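Local coordinates for outer membrane protein YopM (Yersinia pestis, PDB 1JL5) that probably acts as a secreted effector that alters host cell physiology and promotes bacterial survival, and assembles as a calcium-binding tetramer of leucine-rich repeat chains, at residues G55-A61 with N80-S85; P91-V97 with S112-V118; Y243-L249 with N263-L269; S311-L315 with L329-P333. One frame throughout, in Å; residues are numbered along the deposited sequence.

The four contacts follow one another along the chain of a leucine-rich repeat solenoid. Interaction 1 joins the start of helix 58-71 to the turn of the first repeat. Interaction 2 pairs the strands of neighbouring repeats on the same side of the chain's centre; the centres of interactions 1 and 2 are about 18 Å apart. Interactions 3 and 4 lie on the opposite side, with centres about 22 Å apart. Interaction 3 binds two calcium ions where a neighbouring subunit docks. Interaction 4 binds none, although the side chain of Leu312 comes within about 8 Å of that of Asn307, a calcium-binding residue. The centres of interactions 1 and 4 are about 56 Å apart.

Interaction 1. Residues G55-A61 with N80-S85; sequences GEQREMA and NLGLSS
The guanidinium group of Arg58 meets Ser84 at its edge, with Ser84 OG near its plane. Glu56 OE1 and a water lie at the edge too. The water is also bonded to Ser85 OG, which has a further hydrogen bond with Trp46 NE1. NH2 gives Ser84 OG only a weak bond. Trp46 forms a cation-pi contact with Arg58, and its backbone O accepts from NH1. Within segment 55-61, Arg58 holds Glu56 side-on in a salt bridge. Arg58 NE (2.8 Å) and NH2 both donate to Glu56 OE1. Ser84 N also donates to Glu56 OE1, at 2.7 Å and 166°, from above the carboxylate plane. OE1 thus accepts from three donors. Further along, Gln57 N, at the helix N-cap, donates almost straight to Leu81 O (2.6 Å, 177°). Leu81 CD1 lies 3.7 Å from Ala61 CB, and Leu83 CD1 touches the same methyl at 3.6 Å. Leu81 CD2 meets Met60 CG. Arg58 CG, opposite the carbonyl carbon (chi1 -57°), rests on Leu83 CD2, and the extended remainder carries the guanidinium to Glu56 and Ser84. An apolar patch and a polar network thus join the helix start to the first repeat. The donors around Glu56 OE1 would probably favour a charged carboxylate, which probably offsets the charge of Arg58.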
loop_
_atom_site.group_PDB
_atom_site.type_symbol
_atom_site.label_atom_id
_atom_site.label_comp_id
_atom_site.label_asym_id
_atom_site.label_seq_id
_atom_site.Cartn_x
_atom_site.Cartn_y
_atom_site.Cartn_z
ATOM N N GLY A 55 -2.836 16.441 30.001
ATOM C CA GLY A 55 -1.687 15.557 30.000
ATOM C C GLY A 55 -0.336 16.234 30.061
ATOM O O GLY A 55 0.686 15.605 29.784
ATOM N N GLU A 56 -0.316 17.513 30.412
ATOM C CA GLU A 56 0.951 18.211 30.511
ATOM C C GLU A 56 1.725 17.589 31.654
ATOM O O GLU A 56 1.205 17.409 32.751
ATOM C CB GLU A 56 0.729 19.695 30.762
ATOM C CG GLU A 56 -0.045 20.357 29.654
ATOM C CD GLU A 56 0.194 21.835 29.599
ATOM O OE1 GLU A 56 1.319 22.259 29.932
ATOM O OE2 GLU A 56 -0.731 22.569 29.205
ATOM N N GLN A 57 2.967 17.231 31.385
ATOM C CA GLN A 57 3.800 16.614 32.395
ATOM C C GLN A 57 4.690 17.670 33.021
ATOM O O GLN A 57 5.913 17.621 32.939
ATOM C CB GLN A 57 4.609 15.498 31.748
ATOM C CG GLN A 57 3.690 14.452 31.150
ATOM C CD GLN A 57 4.423 13.424 30.339
ATOM O OE1 GLN A 57 5.035 13.741 29.323
ATOM N NE2 GLN A 57 4.364 12.174 30.779
ATOM N N ARG A 58 4.046 18.642 33.647
ATOM C CA ARG A 58 4.768 19.721 34.279
ATOM C C ARG A 58 5.564 19.223 35.466
ATOM O O ARG A 58 6.623 19.758 35.768
ATOM C CB ARG A 58 3.797 20.815 34.688
ATOM C CG ARG A 58 3.026 21.316 33.501
ATOM C CD ARG A 58 2.504 22.703 33.712
ATOM N NE ARG A 58 1.933 23.220 32.477
ATOM C CZ ARG A 58 1.476 24.456 32.334
ATOM N NH1 ARG A 58 1.527 25.299 33.357
ATOM N NH2 ARG A 58 0.966 24.847 31.174
ATOM N N GLU A 59 5.071 18.187 36.131
ATOM C CA GLU A 59 5.802 17.661 37.270
ATOM C C GLU A 59 7.172 17.210 36.802
ATOM O O GLU A 59 8.187 17.538 37.413
ATOM C CB GLU A 59 5.069 16.484 37.901
ATOM C CG GLU A 59 5.853 15.862 39.041
ATOM C CD GLU A 59 5.048 14.834 39.792
ATOM O OE1 GLU A 59 3.899 15.149 40.153
ATOM O OE2 GLU A 59 5.558 13.716 40.032
ATOM N N MET A 60 7.195 16.458 35.707
ATOM C CA MET A 60 8.454 15.983 35.158
ATOM C C MET A 60 9.256 17.192 34.710
ATOM O O MET A 60 10.463 17.269 34.933
ATOM C CB MET A 60 8.208 15.064 33.963
ATOM C CG MET A 60 9.489 14.597 33.282
ATOM S SD MET A 60 10.477 13.493 34.313
ATOM C CE MET A 60 11.644 14.620 35.056
ATOM N N ALA A 61 8.576 18.136 34.072
ATOM C CA ALA A 61 9.236 19.341 33.605
ATOM C C ALA A 61 9.873 20.051 34.793
ATOM O O ALA A 61 11.055 20.387 34.764
ATOM C CB ALA A 61 8.235 20.254 32.922
ATOM N N ASN A 80 8.573 16.302 24.729
ATOM C CA ASN A 80 7.337 15.554 24.799
ATOM C C ASN A 80 6.703 15.509 26.180
ATOM O O ASN A 80 6.313 14.443 26.660
ATOM C CB ASN A 80 7.590 14.135 24.290
ATOM C CG ASN A 80 6.324 13.445 23.881
ATOM O OD1 ASN A 80 5.476 14.042 23.220
ATOM N ND2 ASN A 80 6.179 12.182 24.265
ATOM N N LEU A 81 6.594 16.669 26.815
ATOM C CA LEU A 81 5.989 16.743 28.134
ATOM C C LEU A 81 4.621 17.389 28.025
ATOM O O LEU A 81 3.983 17.692 29.028
ATOM C CB LEU A 81 6.885 17.537 29.082
ATOM C CG LEU A 81 8.230 16.865 29.364
ATOM C CD1 LEU A 81 9.014 17.670 30.396
ATOM C CD2 LEU A 81 7.982 15.447 29.868
ATOM N N GLY A 82 4.179 17.591 26.790
ATOM C CA GLY A 82 2.882 18.190 26.547
ATOM C C GLY A 82 2.733 19.565 27.159
ATOM O O GLY A 82 1.621 20.028 27.399
ATOM N N LEU A 83 3.853 20.231 27.399
ATOM C CA LEU A 83 3.827 21.555 28.002
ATOM C C LEU A 83 3.224 22.603 27.083
ATOM O O LEU A 83 3.705 22.811 25.972
ATOM C CB LEU A 83 5.242 21.966 28.386
ATOM C CG LEU A 83 5.981 20.879 29.160
ATOM C CD1 LEU A 83 7.347 21.390 29.570
ATOM C CD2 LEU A 83 5.161 20.466 30.379
ATOM N N SER A 84 2.164 23.258 27.544
ATOM C CA SER A 84 1.524 24.294 26.752
ATOM C C SER A 84 2.272 25.595 26.998
ATOM O O SER A 84 1.995 26.618 26.379
ATOM C CB SER A 84 0.055 24.448 27.141
ATOM O OG SER A 84 -0.082 24.709 28.522
ATOM N N SER A 85 3.224 25.546 27.917
ATOM C CA SER A 85 4.034 26.714 28.221
ATOM C C SER A 85 5.201 26.255 29.057
ATOM O O SER A 85 5.197 25.151 29.607
ATOM C CB SER A 85 3.244 27.759 29.014
ATOM O OG SER A 85 3.102 27.356 30.368
HETATM O O HOH W 1 0.148 27.206 29.988
#

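Interaction 2. Residues P91-V97 with S112-V118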
loop_
_atom_site.group_PDB
_atom_site.type_symbol
_atom_site.label_atom_id
_atom_site.label_comp_id
_atom_site.label_asym_id
_atom_site.label_seq_id
_atom_site.Cartn_x
_atom_site.Cartn_y
_atom_site.Cartn_z
ATOM N N PRO A 91 18.306 30.229 34.952
ATOM C CA PRO A 91 19.076 31.420 34.581
ATOM C C PRO A 91 20.211 31.318 33.563
ATOM O O PRO A 91 20.337 32.173 32.684
ATOM C CB PRO A 91 19.560 31.948 35.930
ATOM C CG PRO A 91 19.698 30.699 36.745
ATOM C CD PRO A 91 18.427 29.966 36.397
ATOM N N HIS A 92 21.041 30.292 33.662
ATOM C CA HIS A 92 22.162 30.205 32.738
ATOM C C HIS A 92 22.058 29.058 31.761
ATOM O O HIS A 92 23.060 28.477 31.344
ATOM C CB HIS A 92 23.461 30.135 33.536
ATOM C CG HIS A 92 23.585 31.233 34.545
ATOM N ND1 HIS A 92 23.187 31.087 35.855
ATOM C CD2 HIS A 92 23.965 32.527 34.408
ATOM C CE1 HIS A 92 23.313 32.242 36.483
ATOM N NE2 HIS A 92 23.783 33.132 35.626
ATOM N N LEU A 93 20.823 28.748 31.391
ATOM C CA LEU A 93 20.572 27.679 30.457
ATOM C C LEU A 93 21.254 28.035 29.148
ATOM O O LEU A 93 21.141 29.156 28.653
ATOM C CB LEU A 93 19.070 27.516 30.239
ATOM C CG LEU A 93 18.654 26.234 29.525
ATOM C CD1 LEU A 93 19.067 25.036 30.363
ATOM C CD2 LEU A 93 17.150 26.244 29.296
ATOM N N GLU A 94 21.989 27.083 28.601
ATOM C CA GLU A 94 22.668 27.305 27.341
ATOM C C GLU A 94 21.909 26.569 26.256
ATOM O O GLU A 94 21.908 26.973 25.096
ATOM C CB GLU A 94 24.107 26.810 27.431
ATOM C CG GLU A 94 25.032 27.818 28.094
ATOM C CD GLU A 94 26.431 27.288 28.277
ATOM O OE1 GLU A 94 26.966 26.695 27.317
ATOM O OE2 GLU A 94 26.996 27.468 29.375
ATOM N N SER A 95 21.240 25.496 26.652
ATOM C CA SER A 95 20.475 24.702 25.716
ATOM C C SER A 95 19.081 24.388 26.227
ATOM O O SER A 95 18.910 23.734 27.257
ATOM C CB SER A 95 21.208 23.395 25.416
ATOM O OG SER A 95 20.439 22.575 24.555
ATOM N N LEU A 96 18.081 24.872 25.503
ATOM C CA LEU A 96 16.703 24.602 25.858
ATOM C C LEU A 96 16.151 23.608 24.857
ATOM O O LEU A 96 15.998 23.919 23.680
ATOM C CB LEU A 96 15.851 25.865 25.812
ATOM C CG LEU A 96 14.353 25.563 25.953
ATOM C CD1 LEU A 96 14.091 24.861 27.284
ATOM C CD2 LEU A 96 13.553 26.848 25.853
ATOM N N VAL A 97 15.873 22.403 25.327
ATOM C CA VAL A 97 15.305 21.378 24.476
ATOM C C VAL A 97 13.904 21.140 25.014
ATOM O O VAL A 97 13.724 20.486 26.038
ATOM C CB VAL A 97 16.121 20.075 24.543
ATOM C CG1 VAL A 97 15.537 19.048 23.587
ATOM C CG2 VAL A 97 17.576 20.359 24.196
ATOM N N SER A 112 22.413 33.440 27.766
ATOM C CA SER A 112 23.400 32.375 27.715
ATOM C C SER A 112 22.944 31.255 26.786
ATOM O O SER A 112 23.696 30.316 26.519
ATOM C CB SER A 112 23.605 31.807 29.112
ATOM O OG SER A 112 22.368 31.351 29.631
ATOM N N LEU A 113 21.711 31.349 26.301
ATOM C CA LEU A 113 21.184 30.310 25.429
ATOM C C LEU A 113 21.959 30.209 24.125
ATOM O O LEU A 113 22.078 31.176 23.372
ATOM C CB LEU A 113 19.705 30.552 25.121
ATOM C CG LEU A 113 18.983 29.259 24.726
ATOM C CD1 LEU A 113 18.922 28.350 25.948
ATOM C CD2 LEU A 113 17.586 29.552 24.202
ATOM N N LYS A 114 22.493 29.024 23.871
ATOM C CA LYS A 114 23.244 28.772 22.655
ATOM C C LYS A 114 22.422 27.855 21.769
ATOM O O LYS A 114 22.530 27.882 20.545
ATOM C CB LYS A 114 24.573 28.094 22.980
ATOM C CG LYS A 114 25.578 28.988 23.676
ATOM C CD LYS A 114 26.852 28.217 23.958
ATOM C CE LYS A 114 27.940 29.122 24.511
ATOM N NZ LYS A 114 29.164 28.332 24.817
ATOM N N SER A 115 21.586 27.046 22.400
ATOM C CA SER A 115 20.774 26.109 21.654
ATOM C C SER A 115 19.309 26.127 22.066
ATOM O O SER A 115 18.971 25.926 23.233
ATOM C CB SER A 115 21.343 24.703 21.823
ATOM O OG SER A 115 20.600 23.770 21.067
ATOM N N LEU A 116 18.445 26.376 21.091
ATOM C CA LEU A 116 17.012 26.397 21.322
ATOM C C LEU A 116 16.373 25.337 20.441
ATOM O O LEU A 116 16.296 25.502 19.226
ATOM C CB LEU A 116 16.427 27.765 20.973
ATOM C CG LEU A 116 14.901 27.829 21.044
ATOM C CD1 LEU A 116 14.445 27.530 22.473
ATOM C CD2 LEU A 116 14.419 29.194 20.597
ATOM N N LEU A 117 15.936 24.242 21.057
ATOM C CA LEU A 117 15.288 23.150 20.340
ATOM C C LEU A 117 13.868 23.016 20.841
ATOM O O LEU A 117 13.609 22.323 21.821
ATOM C CB LEU A 117 16.011 21.824 20.569
ATOM C CG LEU A 117 17.154 21.443 19.633
ATOM C CD1 LEU A 117 18.322 22.388 19.825
ATOM C CD2 LEU A 117 17.569 20.001 19.914
ATOM N N VAL A 118 12.949 23.684 20.164
ATOM C CA VAL A 118 11.554 23.640 20.545
ATOM C C VAL A 118 10.728 23.225 19.345
ATOM O O VAL A 118 9.644 23.747 19.098
ATOM C CB VAL A 118 11.088 25.011 21.060
ATOM C CG1 VAL A 118 11.766 25.309 22.388
ATOM C CG2 VAL A 118 11.427 26.086 20.045
#
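Leu96 and Leu116 lie side by side and point the same way, with Leu96 CD2 3.6 Å from Leu116 CD1. In both, CG is anti to the backbone N (chi1 170° and 174°), which carries the branches in the same direction. Leu113 CD1 reaches the CB of Leu96 at 4.0 Å, and Val118 CG1, at the C-terminal end of segment 112-118, meets Leu96 CD2. Leu96 and Leu116 lie on one face of the paired strands, with Leu113 and Val118 packing beside them. Ser95, Ser115, Val97 and Leu117 occupy the other. There Val97 and Leu117 also run alongside each other, and Ser95 OG packs 3.6 Å from Ser115 CB while bonding to Glu75. Glu94 and Lys114 extend in the same direction, but their salt bridge is long. Backbone bonds fix this register. Leu96 N donates to Ser115 O, and Leu96 O accepts from Leu117 N at 2.6 Å. Glu94 O accepts from Ser115 N at 2.7 Å and from Lys114 N. At the start of the pairing, Ser112 OG donates to Leu93 O at 2.7 Å from above the carbonyl plane. Strands 95-97 and 115-117 run 4° from parallel, and their axes approach to 4.6 Å. Such in-register parallel strands, with leucines stacked from repeat to repeat, are typical of the leucine-rich repeat solenoid.

Interaction 3. Residues Y243-L249 with N263-L269; sequences YADNNLL and NVRDNYL. With CA (calcium ion), chain B; CA (calcium ion), chain C.
A calcium site joins two consecutive turns of the leucine-rich repeat solenoid here. Asn246 OD1 and Asp266 OD2 both bind the same calcium ion, each at 2.0 Å; three waters and Asn326 of the third subunit complete it. The other carboxylate oxygen, Asp266 OD1, binds a second calcium ion at 2.2 Å, so Asp266 bridges both ions. Its CG lies opposite the backbone N (chi1 -164°), which directs the carboxylate to them. Asn307 and Glu308 of the third subunit share the second ion. The metals thus link two chains of the tetramer. The amide of Asn246 and the carboxylate of Asp266 are turned 72° apart. Asn246 ND2 donates to Asp245 OD2, which accepts with its anti lone pair.

Next to the metal site, Asn267 ties the turns together with both ends of its amide. Asn267 ND2 donates to Ala244 O at 2.7 Å and to Val264 O in its own segment. Asn267 OD1 accepts from Leu249 N at 3.1 Å and weakly from Asn247 N. Asn247 ND2 reaches Ala244 O from the opposite face of that carbonyl. This asparagine pattern repeats from turn to turn, since Asn247 ND2 also bonds to Ala222 O. Backbone bonds from Ala244 N to Asn263 O and from Tyr268 N to Leu249 O flank it. Asn263 OD1 closes an Asx turn on Arg265 N. At the strand end, Asn263 CB sits over the centre of the Tyr243 ring, 3.5 Å from its centroid and 4° off the normal.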
loop_
_atom_site.group_PDB
_atom_site.type_symbol
_atom_site.label_atom_id
_atom_site.label_comp_id
_atom_site.label_asym_id
_atom_site.label_seq_id
_atom_site.Cartn_x
_atom_site.Cartn_y
_atom_site.Cartn_z
ATOM N N TYR A 243 18.697 18.058 -3.966
ATOM C CA TYR A 243 17.375 17.479 -4.019
ATOM C C TYR A 243 16.568 18.613 -4.584
ATOM O O TYR A 243 16.449 19.666 -3.963
ATOM C CB TYR A 243 16.874 17.111 -2.626
ATOM C CG TYR A 243 17.223 15.698 -2.246
ATOM C CD1 TYR A 243 18.540 15.251 -2.295
ATOM C CD2 TYR A 243 16.235 14.797 -1.863
ATOM C CE1 TYR A 243 18.868 13.946 -1.974
ATOM C CE2 TYR A 243 16.551 13.481 -1.539
ATOM C CZ TYR A 243 17.871 13.064 -1.599
ATOM O OH TYR A 243 18.197 11.763 -1.298
ATOM N N ALA A 244 16.061 18.416 -5.791
ATOM C CA ALA A 244 15.251 19.426 -6.451
ATOM C C ALA A 244 14.091 18.672 -7.070
ATOM O O ALA A 244 13.536 19.056 -8.096
ATOM C CB ALA A 244 16.066 20.143 -7.514
ATOM N N ASP A 245 13.749 17.566 -6.425
ATOM C CA ASP A 245 12.654 16.731 -6.864
ATOM C C ASP A 245 11.390 17.557 -6.777
ATOM O O ASP A 245 11.353 18.590 -6.110
ATOM C CB ASP A 245 12.503 15.534 -5.934
ATOM C CG ASP A 245 12.328 15.957 -4.488
ATOM O OD1 ASP A 245 13.318 16.427 -3.887
ATOM O OD2 ASP A 245 11.204 15.842 -3.957
ATOM N N ASN A 246 10.357 17.102 -7.468
ATOM C CA ASN A 246 9.074 17.761 -7.405
ATOM C C ASN A 246 9.108 19.249 -7.593
ATOM O O ASN A 246 8.563 20.008 -6.797
ATOM C CB ASN A 246 8.412 17.418 -6.083
ATOM C CG ASN A 246 8.039 15.979 -6.017
ATOM O OD1 ASN A 246 7.153 15.541 -6.743
ATOM N ND2 ASN A 246 8.723 15.216 -5.174
ATOM N N ASN A 247 9.758 19.665 -8.661
ATOM C CA ASN A 247 9.818 21.064 -8.980
ATOM C C ASN A 247 9.343 21.197 -10.402
ATOM O O ASN A 247 8.619 20.337 -10.898
ATOM C CB ASN A 247 11.234 21.588 -8.797
ATOM C CG ASN A 247 11.515 21.947 -7.359
ATOM O OD1 ASN A 247 10.880 22.844 -6.812
ATOM N ND2 ASN A 247 12.447 21.241 -6.731
ATOM N N LEU A 248 9.739 22.275 -11.056
ATOM C CA LEU A 248 9.326 22.504 -12.423
ATOM C C LEU A 248 10.558 22.583 -13.293
ATOM O O LEU A 248 10.633 23.388 -14.214
ATOM C CB LEU A 248 8.531 23.800 -12.498
ATOM C CG LEU A 248 7.266 23.737 -11.646
ATOM C CD1 LEU A 248 6.629 25.115 -11.555
ATOM C CD2 LEU A 248 6.313 22.731 -12.262
ATOM N N LEU A 249 11.527 21.731 -12.993
ATOM C CA LEU A 249 12.765 21.710 -13.746
ATOM C C LEU A 249 12.591 21.036 -15.092
ATOM O O LEU A 249 12.018 19.953 -15.179
ATOM C CB LEU A 249 13.842 20.987 -12.948
ATOM C CG LEU A 249 14.133 21.562 -11.564
ATOM C CD1 LEU A 249 15.243 20.746 -10.903
ATOM C CD2 LEU A 249 14.528 23.033 -11.686
ATOM N N ASN A 263 18.794 14.281 -6.593
ATOM C CA ASN A 263 17.444 13.792 -6.627
ATOM C C ASN A 263 16.650 14.887 -7.295
ATOM O O ASN A 263 16.485 15.970 -6.747
ATOM C CB ASN A 263 16.885 13.546 -5.237
ATOM C CG ASN A 263 15.515 12.934 -5.291
ATOM O OD1 ASN A 263 14.736 13.227 -6.197
ATOM N ND2 ASN A 263 15.206 12.084 -4.330
ATOM N N VAL A 264 16.196 14.613 -8.507
ATOM C CA VAL A 264 15.400 15.580 -9.237
ATOM C C VAL A 264 14.155 14.835 -9.644
ATOM O O VAL A 264 13.572 15.069 -10.700
ATOM C CB VAL A 264 16.136 16.093 -10.466
ATOM C CG1 VAL A 264 17.240 17.029 -10.029
ATOM C CG2 VAL A 264 16.696 14.925 -11.259
ATOM N N ARG A 265 13.773 13.912 -8.776
ATOM C CA ARG A 265 12.603 13.098 -8.989
ATOM C C ARG A 265 11.437 14.011 -9.287
ATOM O O ARG A 265 11.286 15.072 -8.688
ATOM C CB ARG A 265 12.301 12.270 -7.743
ATOM C CG ARG A 265 10.934 11.612 -7.735
ATOM C CD ARG A 265 10.782 10.797 -6.468
ATOM N NE ARG A 265 9.418 10.334 -6.238
ATOM C CZ ARG A 265 8.836 9.332 -6.887
ATOM N NH1 ARG A 265 9.493 8.662 -7.830
ATOM N NH2 ARG A 265 7.590 8.990 -6.581
ATOM N N ASP A 266 10.625 13.578 -10.232
ATOM C CA ASP A 266 9.455 14.312 -10.624
ATOM C C ASP A 266 9.740 15.736 -11.032
ATOM O O ASP A 266 9.496 16.698 -10.294
ATOM C CB ASP A 266 8.415 14.308 -9.513
ATOM C CG ASP A 266 7.063 14.727 -10.019
ATOM O OD1 ASP A 266 6.996 15.157 -11.189
ATOM O OD2 ASP A 266 6.079 14.632 -9.266
ATOM N N ASN A 267 10.287 15.853 -12.224
ATOM C CA ASN A 267 10.564 17.135 -12.814
ATOM C C ASN A 267 10.294 16.878 -14.266
ATOM O O ASN A 267 9.703 15.863 -14.610
ATOM C CB ASN A 267 11.998 17.566 -12.548
ATOM C CG ASN A 267 12.134 18.261 -11.215
ATOM O OD1 ASN A 267 11.613 19.361 -11.031
ATOM N ND2 ASN A 267 12.809 17.614 -10.265
ATOM N N TYR A 268 10.725 17.770 -15.130
ATOM C CA TYR A 268 10.431 17.576 -16.527
ATOM C C TYR A 268 11.710 17.364 -17.287
ATOM O O TYR A 268 11.886 17.896 -18.377
ATOM C CB TYR A 268 9.702 18.802 -17.052
ATOM C CG TYR A 268 8.784 18.492 -18.194
ATOM C CD1 TYR A 268 7.663 17.688 -18.005
ATOM C CD2 TYR A 268 9.016 19.022 -19.458
ATOM C CE1 TYR A 268 6.788 17.426 -19.048
ATOM C CE2 TYR A 268 8.152 18.765 -20.507
ATOM C CZ TYR A 268 7.043 17.970 -20.295
ATOM O OH TYR A 268 6.189 17.720 -21.328
ATOM N N LEU A 269 12.601 16.576 -16.704
ATOM C CA LEU A 269 13.884 16.326 -17.320
ATOM C C LEU A 269 13.851 15.255 -18.380
ATOM O O LEU A 269 13.334 14.163 -18.175
ATOM C CB LEU A 269 14.903 15.952 -16.255
ATOM C CG LEU A 269 15.097 17.008 -15.174
ATOM C CD1 LEU A 269 16.057 16.471 -14.134
ATOM C CD2 LEU A 269 15.625 18.295 -15.797
HETATM CA CA CA B . 5.497 14.509 -7.327
HETATM CA CA CA C . 5.541 15.007 -12.887
HETATM O O HOH W 2 15.976 10.448 -2.092
HETATM O O HOH W 3 8.213 12.415 -4.694
HETATM O O HOH W 4 4.269 15.478 -10.955
HETATM O O HOH W 5 4.968 14.140 -5.201
HETATM O O HOH W 6 6.421 12.505 -7.397
HETATM O O HOH W 7 4.121 16.346 -7.685
HETATM O O HOH W 8 5.444 12.808 -12.199
#

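Interaction 4. Residues S311-L315 with L329-P333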
loop_
_atom_site.group_PDB
_atom_site.type_symbol
_atom_site.label_atom_id
_atom_site.label_comp_id
_atom_site.label_asym_id
_atom_site.label_seq_id
_atom_site.Cartn_x
_atom_site.Cartn_y
_atom_site.Cartn_z
ATOM N N SER A 311 15.407 2.348 -22.852
ATOM C CA SER A 311 16.655 1.625 -22.788
ATOM C C SER A 311 17.559 2.265 -21.767
ATOM O O SER A 311 17.528 3.475 -21.546
ATOM C CB SER A 311 17.347 1.630 -24.151
ATOM O OG SER A 311 17.742 2.944 -24.492
ATOM N N LEU A 312 18.356 1.425 -21.134
ATOM C CA LEU A 312 19.298 1.876 -20.143
ATOM C C LEU A 312 20.671 1.665 -20.725
ATOM O O LEU A 312 20.939 0.635 -21.346
ATOM C CB LEU A 312 19.186 1.046 -18.868
ATOM C CG LEU A 312 18.024 1.300 -17.924
ATOM C CD1 LEU A 312 18.157 0.374 -16.723
ATOM C CD2 LEU A 312 18.042 2.758 -17.483
ATOM N N CYS A 313 21.535 2.646 -20.535
ATOM C CA CYS A 313 22.901 2.531 -20.998
ATOM C C CYS A 313 23.480 1.473 -20.075
ATOM O O CYS A 313 22.808 1.017 -19.148
ATOM C CB CYS A 313 23.625 3.845 -20.768
ATOM S SG CYS A 313 23.427 4.394 -19.064
ATOM N N ASP A 314 24.720 1.077 -20.318
ATOM C CA ASP A 314 25.341 0.089 -19.462
ATOM C C ASP A 314 25.340 0.660 -18.063
ATOM O O ASP A 314 25.449 1.870 -17.870
ATOM C CB ASP A 314 26.772 -0.200 -19.909
ATOM C CG ASP A 314 26.825 -0.872 -21.258
ATOM O OD1 ASP A 314 26.020 -1.801 -21.489
ATOM O OD2 ASP A 314 27.674 -0.477 -22.081
ATOM N N LEU A 315 25.205 -0.215 -17.082
ATOM C CA LEU A 315 25.180 0.220 -15.705
ATOM C C LEU A 315 26.582 0.192 -15.127
ATOM O O LEU A 315 27.353 -0.727 -15.387
ATOM C CB LEU A 315 24.261 -0.695 -14.905
ATOM C CG LEU A 315 22.870 -0.799 -15.537
ATOM C CD1 LEU A 315 22.083 -1.916 -14.880
ATOM C CD2 LEU A 315 22.161 0.545 -15.408
ATOM N N LEU A 329 11.113 -0.266 -20.545
ATOM C CA LEU A 329 12.225 -1.147 -20.817
ATOM C C LEU A 329 11.728 -2.508 -21.247
ATOM O O LEU A 329 10.909 -3.126 -20.569
ATOM C CB LEU A 329 13.085 -1.303 -19.566
ATOM C CG LEU A 329 13.821 -0.032 -19.160
ATOM C CD1 LEU A 329 14.350 -0.165 -17.741
ATOM C CD2 LEU A 329 14.942 0.223 -20.149
ATOM N N ILE A 330 12.206 -2.967 -22.389
ATOM C CA ILE A 330 11.832 -4.288 -22.844
ATOM C C ILE A 330 13.041 -5.154 -22.509
ATOM O O ILE A 330 13.003 -6.377 -22.596
ATOM C CB ILE A 330 11.548 -4.307 -24.356
ATOM C CG1 ILE A 330 12.764 -3.795 -25.121
ATOM C CG2 ILE A 330 10.326 -3.465 -24.664
ATOM C CD1 ILE A 330 13.508 -4.868 -25.859
ATOM N N GLU A 331 14.107 -4.494 -22.083
ATOM C CA GLU A 331 15.319 -5.194 -21.730
ATOM C C GLU A 331 16.187 -4.365 -20.801
ATOM O O GLU A 331 16.296 -3.150 -20.950
ATOM C CB GLU A 331 16.094 -5.543 -22.999
ATOM C CG GLU A 331 17.261 -6.474 -22.791
ATOM C CD GLU A 331 17.815 -6.968 -24.115
ATOM O OE1 GLU A 331 18.305 -6.129 -24.899
ATOM O OE2 GLU A 331 17.758 -8.192 -24.368
ATOM N N LEU A 332 16.783 -5.031 -19.822
ATOM C CA LEU A 332 17.672 -4.360 -18.898
ATOM C C LEU A 332 19.076 -4.662 -19.366
ATOM O O LEU A 332 19.332 -5.714 -19.943
ATOM C CB LEU A 332 17.497 -4.901 -17.484
ATOM C CG LEU A 332 16.187 -4.569 -16.777
ATOM C CD1 LEU A 332 16.150 -5.275 -15.439
ATOM C CD2 LEU A 332 16.071 -3.062 -16.600
ATOM N N PRO A 333 20.006 -3.729 -19.154
ATOM C CA PRO A 333 21.368 -4.018 -19.591
ATOM C C PRO A 333 21.947 -5.037 -18.617
ATOM O O PRO A 333 21.299 -5.389 -17.625
ATOM C CB PRO A 333 22.060 -2.664 -19.485
ATOM C CG PRO A 333 21.356 -2.033 -18.331
ATOM C CD PRO A 333 19.908 -2.374 -18.593
HETATM O O HOH W 9 17.988 -1.283 -21.598
#
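Leu312 fits against Pro333 and Leu329. Its bond from CA to CB points toward segment 329-333, and Leu312 CB therefore lies 3.5 Å from Pro333 CD. Its CG is anti to the carbonyl carbon (chi1 -76°), which sets CG and its methyls against Leu329. CG touches both methyls of Leu329, and the two side chains cross at about a right angle. CD1 of Leu312 also reaches Leu332 CD2 at 4.0 Å. Leu329 has the same first torsion (chi1 -68°). Leu329 CD2 comes up to the backbone of segment 311-315, 3.4 Å from Ser311 CA. Leu315 meets the same proline ring at CG. Leu315 CG lies 3.4 Å from Pro333 CG, a tight carbon pair, and the two side chains are again nearly perpendicular. Pro333 touches both Leu312 and Leu315, and Pro333 CG lies 3.5 Å from Cys313 O. Leu312 and Leu315 also rest on Leu322 of strand 321-323. The backbones are linked by one water, which accepts from Leu312 N and donates to Glu331 O at 2.6 Å. The contact therefore joins the returning stretches of repeats 12 and 13 by apolar side-chain packing. The water gives two backbone polar groups a partner where the two segments share no direct hydrogen bond.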